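Local coordinates for putative PAS/PAC sensor protein (Nakamurella multipartita DSM 44233, PDB 6HMJ) that senses blue light through a flavin-binding light-oxygen-voltage (LOV) domain and couples it to RNA binding and translational regulation, the RNA probably being bound by its ANTAR domain, at residues Gly307-Thr312 with Leu330-Asn335; Ser14-Ala19 with Ala105-Ile110; Gln141-Val146 with Gln156-Leu161. One frame throughout, in Å; residues are numbered along the deposited sequence.

Contact 1: residues Gly307-Thr312 with Leu330-Asn335; sequences GDAVTT and LSPVRN. With FMN (flavin mononucleotide), chain E.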
loop_
_atom_site.group_PDB
_atom_site.type_symbol
_atom_site.label_atom_id
_atom_site.label_comp_id
_atom_site.label_asym_id
_atom_site.label_seq_id
_atom_site.Cartn_x
_atom_site.Cartn_y
_atom_site.Cartn_z
ATOM N N GLY A 307 -2.578 -45.071 -21.138
ATOM C CA GLY A 307 -1.133 -44.957 -21.157
ATOM C C GLY A 307 -0.637 -43.622 -21.659
ATOM O O GLY A 307 0.478 -43.537 -22.182
ATOM N N ASP A 308 -1.442 -42.573 -21.518
ATOM C CA ASP A 308 -1.067 -41.247 -21.975
ATOM C C ASP A 308 -0.212 -40.530 -20.933
ATOM O O ASP A 308 -0.267 -40.817 -19.735
ATOM C CB ASP A 308 -2.313 -40.412 -22.277
ATOM C CG ASP A 308 -3.153 -40.999 -23.393
ATOM O OD1 ASP A 308 -2.611 -41.786 -24.198
ATOM O OD2 ASP A 308 -4.354 -40.668 -23.466
ATOM N N ALA A 309 0.584 -39.580 -21.412
ATOM C CA ALA A 309 1.295 -38.641 -20.554
ATOM C C ALA A 309 0.473 -37.361 -20.480
ATOM O O ALA A 309 0.138 -36.774 -21.515
ATOM C CB ALA A 309 2.695 -38.354 -21.092
ATOM N N VAL A 310 0.135 -36.935 -19.261
ATOM C CA VAL A 310 -0.718 -35.774 -19.059
ATOM C C VAL A 310 -0.220 -34.976 -17.865
ATOM O O VAL A 310 0.450 -35.497 -16.971
ATOM C CB VAL A 310 -2.199 -36.163 -18.833
ATOM C CG1 VAL A 310 -2.728 -36.966 -20.007
ATOM C CG2 VAL A 310 -2.353 -36.942 -17.528
ATOM N N THR A 311 -0.562 -33.691 -17.865
ATOM C CA THR A 311 -0.357 -32.815 -16.722
ATOM C C THR A 311 -1.723 -32.407 -16.191
ATOM O O THR A 311 -2.606 -32.031 -16.968
ATOM C CB THR A 311 0.456 -31.578 -17.104
ATOM O OG1 THR A 311 1.738 -31.981 -17.604
ATOM C CG2 THR A 311 0.648 -30.674 -15.892
ATOM N N THR A 312 -1.895 -32.486 -14.875
ATOM C CA THR A 312 -3.179 -32.215 -14.247
ATOM C C THR A 312 -3.010 -31.152 -13.176
ATOM O O THR A 312 -2.101 -31.240 -12.345
ATOM C CB THR A 312 -3.773 -33.487 -13.633
ATOM O OG1 THR A 312 -4.263 -34.336 -14.678
ATOM C CG2 THR A 312 -4.910 -33.155 -12.672
ATOM N N LEU A 330 1.881 -36.828 -15.045
ATOM C CA LEU A 330 1.778 -38.281 -15.027
ATOM C C LEU A 330 2.542 -38.825 -16.224
ATOM O O LEU A 330 2.196 -38.527 -17.373
ATOM C CB LEU A 330 0.320 -38.736 -15.067
ATOM C CG LEU A 330 -0.494 -38.545 -13.787
ATOM C CD1 LEU A 330 -1.965 -38.793 -14.065
ATOM C CD2 LEU A 330 -0.004 -39.454 -12.676
ATOM N N SER A 331 3.575 -39.621 -15.955
ATOM C CA SER A 331 4.433 -40.165 -16.998
ATOM C C SER A 331 4.346 -41.684 -16.976
ATOM O O SER A 331 4.644 -42.299 -15.938
ATOM C CB SER A 331 5.878 -39.706 -16.790
ATOM O OG SER A 331 6.646 -39.919 -17.960
ATOM N N PRO A 332 3.928 -42.336 -18.061
ATOM C CA PRO A 332 3.831 -43.799 -18.043
ATOM C C PRO A 332 5.183 -44.460 -18.254
ATOM O O PRO A 332 6.046 -43.957 -18.978
ATOM C CB PRO A 332 2.881 -44.101 -19.210
ATOM C CG PRO A 332 3.107 -42.981 -20.160
ATOM C CD PRO A 332 3.391 -41.766 -19.311
ATOM N N VAL A 333 5.351 -45.612 -17.612
ATOM C CA VAL A 333 6.568 -46.411 -17.716
ATOM C C VAL A 333 6.179 -47.747 -18.332
ATOM O O VAL A 333 5.337 -48.466 -17.780
ATOM C CB VAL A 333 7.243 -46.611 -16.349
ATOM C CG1 VAL A 333 8.522 -47.410 -16.505
ATOM C CG2 VAL A 333 7.508 -45.269 -15.680
ATOM N N ARG A 334 6.795 -48.087 -19.458
ATOM C CA ARG A 334 6.456 -49.296 -20.195
ATOM C C ARG A 334 7.610 -50.282 -20.072
ATOM O O ARG A 334 8.780 -49.894 -20.148
ATOM C CB ARG A 334 6.193 -48.968 -21.667
ATOM C CG ARG A 334 5.140 -47.883 -21.855
ATOM C CD ARG A 334 4.804 -47.613 -23.317
ATOM N NE ARG A 334 3.763 -46.590 -23.439
ATOM C CZ ARG A 334 2.465 -46.819 -23.623
ATOM N NH1 ARG A 334 1.996 -48.056 -23.723
ATOM N NH2 ARG A 334 1.632 -45.789 -23.712
ATOM N N ASN A 335 7.284 -51.557 -19.881
ATOM C CA ASN A 335 8.308 -52.578 -19.708
ATOM C C ASN A 335 8.870 -52.966 -21.076
ATOM O O ASN A 335 8.617 -52.306 -22.089
ATOM C CB ASN A 335 7.742 -53.778 -18.948
ATOM C CG ASN A 335 6.618 -54.472 -19.692
ATOM O OD1 ASN A 335 6.344 -54.172 -20.854
ATOM N ND2 ASN A 335 5.962 -55.415 -19.022
HETATM N N1 FMN E . -4.556 -37.326 -7.819
HETATM C C2 FMN E . -4.537 -36.230 -7.028
HETATM O O2 FMN E . -5.611 -35.640 -6.784
HETATM N N3 FMN E . -3.404 -35.745 -6.492
HETATM C C4 FMN E . -2.210 -36.307 -6.700
HETATM O O4 FMN E . -1.178 -35.828 -6.184
HETATM C C4A FMN E . -2.142 -37.513 -7.553
HETATM N N5 FMN E . -0.979 -38.141 -7.810
HETATM C C5A FMN E . -0.954 -39.242 -8.596
HETATM C C6 FMN E . 0.267 -39.862 -8.844
HETATM C C7 FMN E . 0.328 -40.995 -9.642
HETATM C C7M FMN E . 1.659 -41.652 -9.894
HETATM C C8 FMN E . -0.918 -41.541 -10.241
HETATM C C8M FMN E . -0.897 -42.764 -11.119
HETATM C C9 FMN E . -2.135 -40.921 -10.000
HETATM C C9A FMN E . -2.209 -39.787 -9.197
HETATM N N10 FMN E . -3.440 -39.133 -8.929
HETATM C C10 FMN E . -3.422 -37.993 -8.113
HETATM C "C1'" FMN E . -4.731 -39.568 -9.474
HETATM C "C2'" FMN E . -5.461 -40.452 -8.483
HETATM O "O2'" FMN E . -4.542 -41.276 -7.763
HETATM C "C3'" FMN E . -6.446 -41.326 -9.235
HETATM O "O3'" FMN E . -5.726 -42.118 -10.192
HETATM C "C4'" FMN E . -7.506 -40.531 -9.982
HETATM O "O4'" FMN E . -8.230 -39.698 -9.076
HETATM C "C5'" FMN E . -8.401 -41.551 -10.671
HETATM O "O5'" FMN E . -9.779 -41.296 -10.435
HETATM P P FMN E . -10.564 -42.184 -9.352
HETATM O O1P FMN E . -11.948 -41.588 -9.394
HETATM O O2P FMN E . -10.456 -43.590 -9.893
HETATM O O3P FMN E . -9.799 -42.002 -8.063
#

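Contact 2: residues Ser14-Ala19 with Ala105-Ile110; sequences SFVLDA and AVTGVI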
loop_
_atom_site.group_PDB
_atom_site.type_symbol
_atom_site.label_atom_id
_atom_site.label_comp_id
_atom_site.label_asym_id
_atom_site.label_seq_id
_atom_site.Cartn_x
_atom_site.Cartn_y
_atom_site.Cartn_z
ATOM N N SER A 14 -14.264 53.329 12.193
ATOM C CA SER A 14 -15.151 53.738 13.270
ATOM C C SER A 14 -15.610 55.173 13.061
ATOM O O SER A 14 -14.987 55.949 12.334
ATOM C CB SER A 14 -14.457 53.613 14.634
ATOM O OG SER A 14 -13.256 54.370 14.661
ATOM N N PHE A 15 -16.720 55.511 13.713
ATOM C CA PHE A 15 -17.176 56.891 13.769
ATOM C C PHE A 15 -17.878 57.129 15.097
ATOM O O PHE A 15 -18.304 56.191 15.777
ATOM C CB PHE A 15 -18.114 57.246 12.602
ATOM C CG PHE A 15 -19.429 56.500 12.609
ATOM C CD1 PHE A 15 -20.421 56.809 13.531
ATOM C CD2 PHE A 15 -19.690 55.522 11.664
ATOM C CE1 PHE A 15 -21.627 56.137 13.530
ATOM C CE2 PHE A 15 -20.900 54.849 11.657
ATOM C CZ PHE A 15 -21.869 55.159 12.591
ATOM N N VAL A 16 -17.996 58.404 15.455
ATOM C CA VAL A 16 -18.756 58.829 16.621
ATOM C C VAL A 16 -19.712 59.925 16.171
ATOM O O VAL A 16 -19.316 60.842 15.442
ATOM C CB VAL A 16 -17.851 59.329 17.762
ATOM C CG1 VAL A 16 -18.683 59.655 18.995
ATOM C CG2 VAL A 16 -16.791 58.291 18.093
ATOM N N LEU A 17 -20.963 59.833 16.608
ATOM C CA LEU A 17 -22.014 60.744 16.169
ATOM C C LEU A 17 -22.635 61.370 17.408
ATOM O O LEU A 17 -23.262 60.671 18.211
ATOM C CB LEU A 17 -23.066 60.011 15.337
ATOM C CG LEU A 17 -24.198 60.869 14.772
ATOM C CD1 LEU A 17 -23.674 61.826 13.711
ATOM C CD2 LEU A 17 -25.295 59.981 14.207
ATOM N N ASP A 18 -22.462 62.680 17.559
ATOM C CA ASP A 18 -23.046 63.391 18.689
ATOM C C ASP A 18 -24.555 63.494 18.519
ATOM O O ASP A 18 -25.051 63.842 17.444
ATOM C CB ASP A 18 -22.421 64.779 18.820
ATOM C CG ASP A 18 -20.934 64.722 19.112
ATOM O OD1 ASP A 18 -20.411 63.606 19.321
ATOM O OD2 ASP A 18 -20.287 65.790 19.139
ATOM N N ALA A 19 -25.287 63.185 19.590
ATOM C CA ALA A 19 -26.741 63.121 19.513
ATOM C C ALA A 19 -27.337 64.479 19.164
ATOM O O ALA A 19 -27.991 64.638 18.126
ATOM C CB ALA A 19 -27.307 62.604 20.837
ATOM N N ALA A 105 -23.753 60.156 22.504
ATOM C CA ALA A 105 -23.286 59.931 21.142
ATOM C C ALA A 105 -23.365 58.432 20.876
ATOM O O ALA A 105 -23.534 57.627 21.795
ATOM C CB ALA A 105 -21.866 60.463 20.929
ATOM N N VAL A 106 -23.242 58.066 19.603
ATOM C CA VAL A 106 -23.228 56.670 19.181
ATOM C C VAL A 106 -21.891 56.387 18.515
ATOM O O VAL A 106 -21.488 57.100 17.589
ATOM C CB VAL A 106 -24.390 56.336 18.228
ATOM C CG1 VAL A 106 -24.150 54.994 17.543
ATOM C CG2 VAL A 106 -25.700 56.291 18.991
ATOM N N THR A 107 -21.213 55.343 18.984
ATOM C CA THR A 107 -19.986 54.874 18.358
ATOM C C THR A 107 -20.337 53.779 17.361
ATOM O O THR A 107 -21.013 52.805 17.709
ATOM C CB THR A 107 -19.001 54.344 19.399
ATOM O OG1 THR A 107 -18.802 55.324 20.426
ATOM C CG2 THR A 107 -17.664 54.025 18.753
ATOM N N GLY A 108 -19.878 53.946 16.128
ATOM C CA GLY A 108 -20.100 52.974 15.075
ATOM C C GLY A 108 -18.791 52.327 14.670
ATOM O O GLY A 108 -17.733 52.959 14.707
ATOM N N VAL A 109 -18.867 51.054 14.296
ATOM C CA VAL A 109 -17.720 50.309 13.795
ATOM C C VAL A 109 -18.181 49.607 12.526
ATOM O O VAL A 109 -19.020 48.700 12.585
ATOM C CB VAL A 109 -17.186 49.296 14.817
ATOM C CG1 VAL A 109 -16.025 48.506 14.227
ATOM C CG2 VAL A 109 -16.764 50.000 16.098
ATOM N N ILE A 110 -17.635 50.018 11.387
ATOM C CA ILE A 110 -17.963 49.423 10.097
ATOM C C ILE A 110 -16.835 48.471 9.735
ATOM O O ILE A 110 -15.677 48.889 9.609
ATOM C CB ILE A 110 -18.156 50.498 9.017
ATOM C CG1 ILE A 110 -19.183 51.531 9.491
ATOM C CG2 ILE A 110 -18.596 49.854 7.706
ATOM C CD1 ILE A 110 -19.443 52.644 8.506
#

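Contact 3: residues Gln141-Val146 with Gln156-Leu161; sequences QAKGIV and QAFALL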
loop_
_atom_site.group_PDB
_atom_site.type_symbol
_atom_site.label_atom_id
_atom_site.label_comp_id
_atom_site.label_asym_id
_atom_site.label_seq_id
_atom_site.Cartn_x
_atom_site.Cartn_y
_atom_site.Cartn_z
ATOM N N GLN A 141 -1.100 3.290 -2.449
ATOM C CA GLN A 141 -0.390 2.215 -1.763
ATOM C C GLN A 141 -0.986 0.858 -2.122
ATOM O O GLN A 141 -0.258 -0.090 -2.439
ATOM C CB GLN A 141 -0.431 2.436 -0.251
ATOM C CG GLN A 141 0.329 1.388 0.548
ATOM C CD GLN A 141 0.369 1.700 2.029
ATOM O OE1 GLN A 141 -0.046 2.775 2.458
ATOM N NE2 GLN A 141 0.864 0.757 2.820
ATOM N N ALA A 142 -2.315 0.746 -2.073
ATOM C CA ALA A 142 -2.964 -0.509 -2.434
ATOM C C ALA A 142 -2.712 -0.849 -3.897
ATOM O O ALA A 142 -2.514 -2.019 -4.243
ATOM C CB ALA A 142 -4.465 -0.432 -2.148
ATOM N N LYS A 143 -2.721 0.160 -4.775
ATOM C CA LYS A 143 -2.411 -0.093 -6.176
ATOM C C LYS A 143 -1.028 -0.718 -6.311
ATOM O O LYS A 143 -0.839 -1.677 -7.067
ATOM C CB LYS A 143 -2.463 1.205 -6.985
ATOM C CG LYS A 143 -2.337 0.985 -8.490
ATOM C CD LYS A 143 -2.089 2.272 -9.275
ATOM C CE LYS A 143 -3.146 3.337 -9.081
ATOM N NZ LYS A 143 -2.832 4.521 -9.938
ATOM N N GLY A 144 -0.050 -0.192 -5.570
ATOM C CA GLY A 144 1.296 -0.735 -5.637
ATOM C C GLY A 144 1.401 -2.124 -5.042
ATOM O O GLY A 144 2.117 -2.982 -5.568
ATOM N N ILE A 145 0.701 -2.365 -3.931
ATOM C CA ILE A 145 0.704 -3.691 -3.320
ATOM C C ILE A 145 0.204 -4.729 -4.318
ATOM O O ILE A 145 0.798 -5.802 -4.477
ATOM C CB ILE A 145 -0.143 -3.690 -2.035
ATOM C CG1 ILE A 145 0.571 -2.903 -0.935
ATOM C CG2 ILE A 145 -0.418 -5.113 -1.579
ATOM C CD1 ILE A 145 -0.260 -2.691 0.316
ATOM N N VAL A 146 -0.903 -4.426 -4.999
ATOM C CA VAL A 146 -1.447 -5.356 -5.983
ATOM C C VAL A 146 -0.486 -5.522 -7.155
ATOM O O VAL A 146 -0.302 -6.631 -7.670
ATOM C CB VAL A 146 -2.835 -4.878 -6.450
ATOM C CG1 VAL A 146 -3.279 -5.649 -7.683
ATOM C CG2 VAL A 146 -3.852 -5.031 -5.324
ATOM N N GLN A 156 -3.737 -2.705 -14.703
ATOM C CA GLN A 156 -4.310 -3.977 -14.274
ATOM C C GLN A 156 -4.555 -3.984 -12.770
ATOM O O GLN A 156 -5.624 -4.397 -12.304
ATOM C CB GLN A 156 -3.383 -5.127 -14.673
ATOM C CG GLN A 156 -3.205 -5.281 -16.173
ATOM C CD GLN A 156 -2.157 -6.313 -16.537
ATOM O OE1 GLN A 156 -1.108 -6.407 -15.896
ATOM N NE2 GLN A 156 -2.433 -7.093 -17.575
ATOM N N ALA A 157 -3.565 -3.539 -11.992
ATOM C CA ALA A 157 -3.729 -3.480 -10.544
ATOM C C ALA A 157 -4.916 -2.602 -10.171
ATOM O O ALA A 157 -5.735 -2.969 -9.320
ATOM C CB ALA A 157 -2.451 -2.955 -9.894
ATOM N N PHE A 158 -5.016 -1.428 -10.796
ATOM C CA PHE A 158 -6.134 -0.533 -10.523
ATOM C C PHE A 158 -7.450 -1.141 -10.985
ATOM O O PHE A 158 -8.477 -0.998 -10.310
ATOM C CB PHE A 158 -5.894 0.815 -11.201
ATOM C CG PHE A 158 -6.881 1.871 -10.809
ATOM C CD1 PHE A 158 -6.775 2.518 -9.591
ATOM C CD2 PHE A 158 -7.914 2.219 -11.661
ATOM C CE1 PHE A 158 -7.681 3.489 -9.228
ATOM C CE2 PHE A 158 -8.823 3.191 -11.303
ATOM C CZ PHE A 158 -8.707 3.826 -10.085
ATOM N N ALA A 159 -7.445 -1.820 -12.134
ATOM C CA ALA A 159 -8.662 -2.470 -12.608
ATOM C C ALA A 159 -9.132 -3.536 -11.629
ATOM O O ALA A 159 -10.334 -3.656 -11.362
ATOM C CB ALA A 159 -8.428 -3.075 -13.993
ATOM N N LEU A 160 -8.198 -4.313 -11.068
ATOM C CA LEU A 160 -8.568 -5.330 -10.090
ATOM C C LEU A 160 -9.135 -4.697 -8.828
ATOM O O LEU A 160 -10.079 -5.228 -8.230
ATOM C CB LEU A 160 -7.361 -6.203 -9.743
ATOM C CG LEU A 160 -6.939 -7.249 -10.773
ATOM C CD1 LEU A 160 -5.669 -7.945 -10.322
ATOM C CD2 LEU A 160 -8.048 -8.261 -11.009
ATOM N N LEU A 161 -8.555 -3.580 -8.389
ATOM C CA LEU A 161 -9.108 -2.866 -7.244
ATOM C C LEU A 161 -10.533 -2.405 -7.527
ATOM O O LEU A 161 -11.402 -2.474 -6.650
ATOM C CB LEU A 161 -8.219 -1.677 -6.884
ATOM C CG LEU A 161 -6.913 -2.000 -6.159
ATOM C CD1 LEU A 161 -6.098 -0.734 -5.950
ATOM C CD2 LEU A 161 -7.180 -2.672 -4.823
#

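Contact 1: residues Gly307-Thr312 with Leu330-Asn335
Two backbone hydrogen bonds join Val310 and Leu330, an antiparallel hydrogen-bonded pair. Leu330 N donates to Val310 O over 2.7 Å, almost straight (172° at the hydrogen) and nearly along the C=O axis; the return bond, Val310 N to Leu330 O, is longer at 3.2 Å and lies in the carbonyl plane. Leu330 O also receives a CA-H...O contact from Ala309 CA at 3.3 Å, so two successive residues of 307-312 point hydrogens at one carbonyl.

Two apolar contacts accompany this pair, one within it (Val310 with Leu330) and one next to it (Ala309 with Pro332). Val310 and Leu330 project side by side on the same face of the sheet, with Val310 CG2 3.9 Å from Leu330 CD1. The two branches of Leu330 divide the work: CD1 meets the valine, while CD2 reaches the dimethylbenzene part of the flavin, 3.3 Å from FMN C8. Two residues along from Leu330, the pyrrolidine ring of Pro332 faces residues 307-309, its CD 3.9 Å from Ala309 CB and its CG 3.4 Å from Gly307 O. An alanine at Pro332 would lack CG and CD and would probably loosen the packing against Ala309 and the carbonyl of Gly307.

The chain of Arg334, extended from CG to NE, brings NH2 to 3.0 Å from Gly307 O. Gly307 itself, with positive phi (68°), ends helix 294-305 in a Schellman motif; that helix covers the Val310 and Leu330 side chains through Ala303, Ile300 and Ile304.

Strands 310-317 and 323-334 form a beta hairpin of the PAS fold, and Leu330 makes this end of it part of the wall of the FMN pocket of a LOV photoreceptor.

Contact 2: residues Ser14-Ala19 with Ala105-Ile110
Phe15 takes the crowded first torsion, its CG between the backbone N and the carbonyl carbon (chi1 65°), and with chi2 at 73° the ring turns one face to Gly108 CA. Ile110, with CG1 anti to the carbonyl carbon and an extended chi2, sends CD1 back to the ring edge.

The ring of Phe15 makes two different contacts. Gly108 CA sits over one face, 3.8 Å from the centroid and only 14° off the normal, a CH-pi contact displaced toward the rim. Ile110 CD1 lies near the ring plane, 4.1 Å from Phe15 CE2. A side chain at Gly108 would point to the face that Phe15 occupies, and a CB built there would overlap CZ of the ring, so this CH-pi approach probably depends on the absence of a side chain at Gly108.

Beneath the ring the backbones run antiparallel. Phe15 and Gly108 exchange two bonds: Gly108 N to Phe15 O (2.8 Å) is nearly straight, whereas Phe15 N approaches Gly108 O from above the carbonyl plane. Leu17 and Val106 form the second hydrogen-bonded pair, Leu17 N to Val106 O and Val106 N to Leu17 O each spanning 3.0 Å. On the opposite face, Val16 CG1, anti to the backbone N, meets Ala105 CB at 3.8 Å, and Asp18 OD1 stands beside the same methyl.

Both strands are interior to a five-stranded antiparallel sheet, 105-112 in the middle, with 24-26 next to 11-18 and 85-97 next to 105-112. Helix 54-70 covers the face of Phe15, Leu17 and Val106 with Trp60, Leu64 and Leu68, and Leu30 of helix 28-34 packs on both Phe15 and Ile110. The face carrying Ser14, Thr107 and Val109 meets Pro73 and Thr95 of the second subunit.

Contact 3: residues Gln141-Val146 with Gln156-Leu161
This is a steep, largely apolar helix-helix packing inside the ANTAR region, between the end of the long helix 114-149 and the start of helix 154-167. The segment axes come within 8.5 Å and their directions differ by 112°, so the helices cross rather than run alongside each other.

The closest passage is at Val146 and Ala157, where the backbones approach to 5.4 Å between CA atoms. Val146 CG1, placed anti to the backbone N (chi1 167°), rests against Ala157 CB at 3.6 Å and equally close to Ala157 CA. The alanine methyl is hemmed in from a second direction by the backbone, Lys143 O lying 3.5 Å from Ala157 CB; the small residue thus permits the near approach.

One turn further on, Leu161 spreads its two methyls over the first helix. CD1 lies on the backbone of Lys143, 3.7 Å from its N, and touches Ala142 CB at 4.1 Å, while CD2 meets Val146 CG2; the two side chains pass alongside, pointing opposite ways.

Lys143 contributes its aliphatic chain. Bent at chi3 (-57°), it brings CE to 3.8 Å from Phe158 CD1, crossing the aromatic side chain obliquely.

Met179 and Leu172 of helix 172-185 touch the same group of residues, Met179 on Ala142 and Leu172 on both Phe158 and Leu161. Together the three helices pack as a small bundle of the kind expected for an ANTAR domain, which in its family is associated with RNA binding.

In the fold
The three contacts share no helix or strand and occur in series along an elongated chain; contacts 1 and 2 lie on opposite sides of its centre, about 106 Å apart between centres. Contacts 1 and 2 both join antiparallel strands, yet contact 2 is buried and bridged at five successive pairs, two of them hydrogen-bonded, whereas contact 1 is partly buried with one bridged pair, frays toward an exposed arginine and alone meets the flavin. Contact 3, near the chain's centre, is buried and depends on apolar side chains packed between helices. Helix 114-149, which carries 141-146, directly follows strand 105-112 of contact 2. All three touch the second subunit.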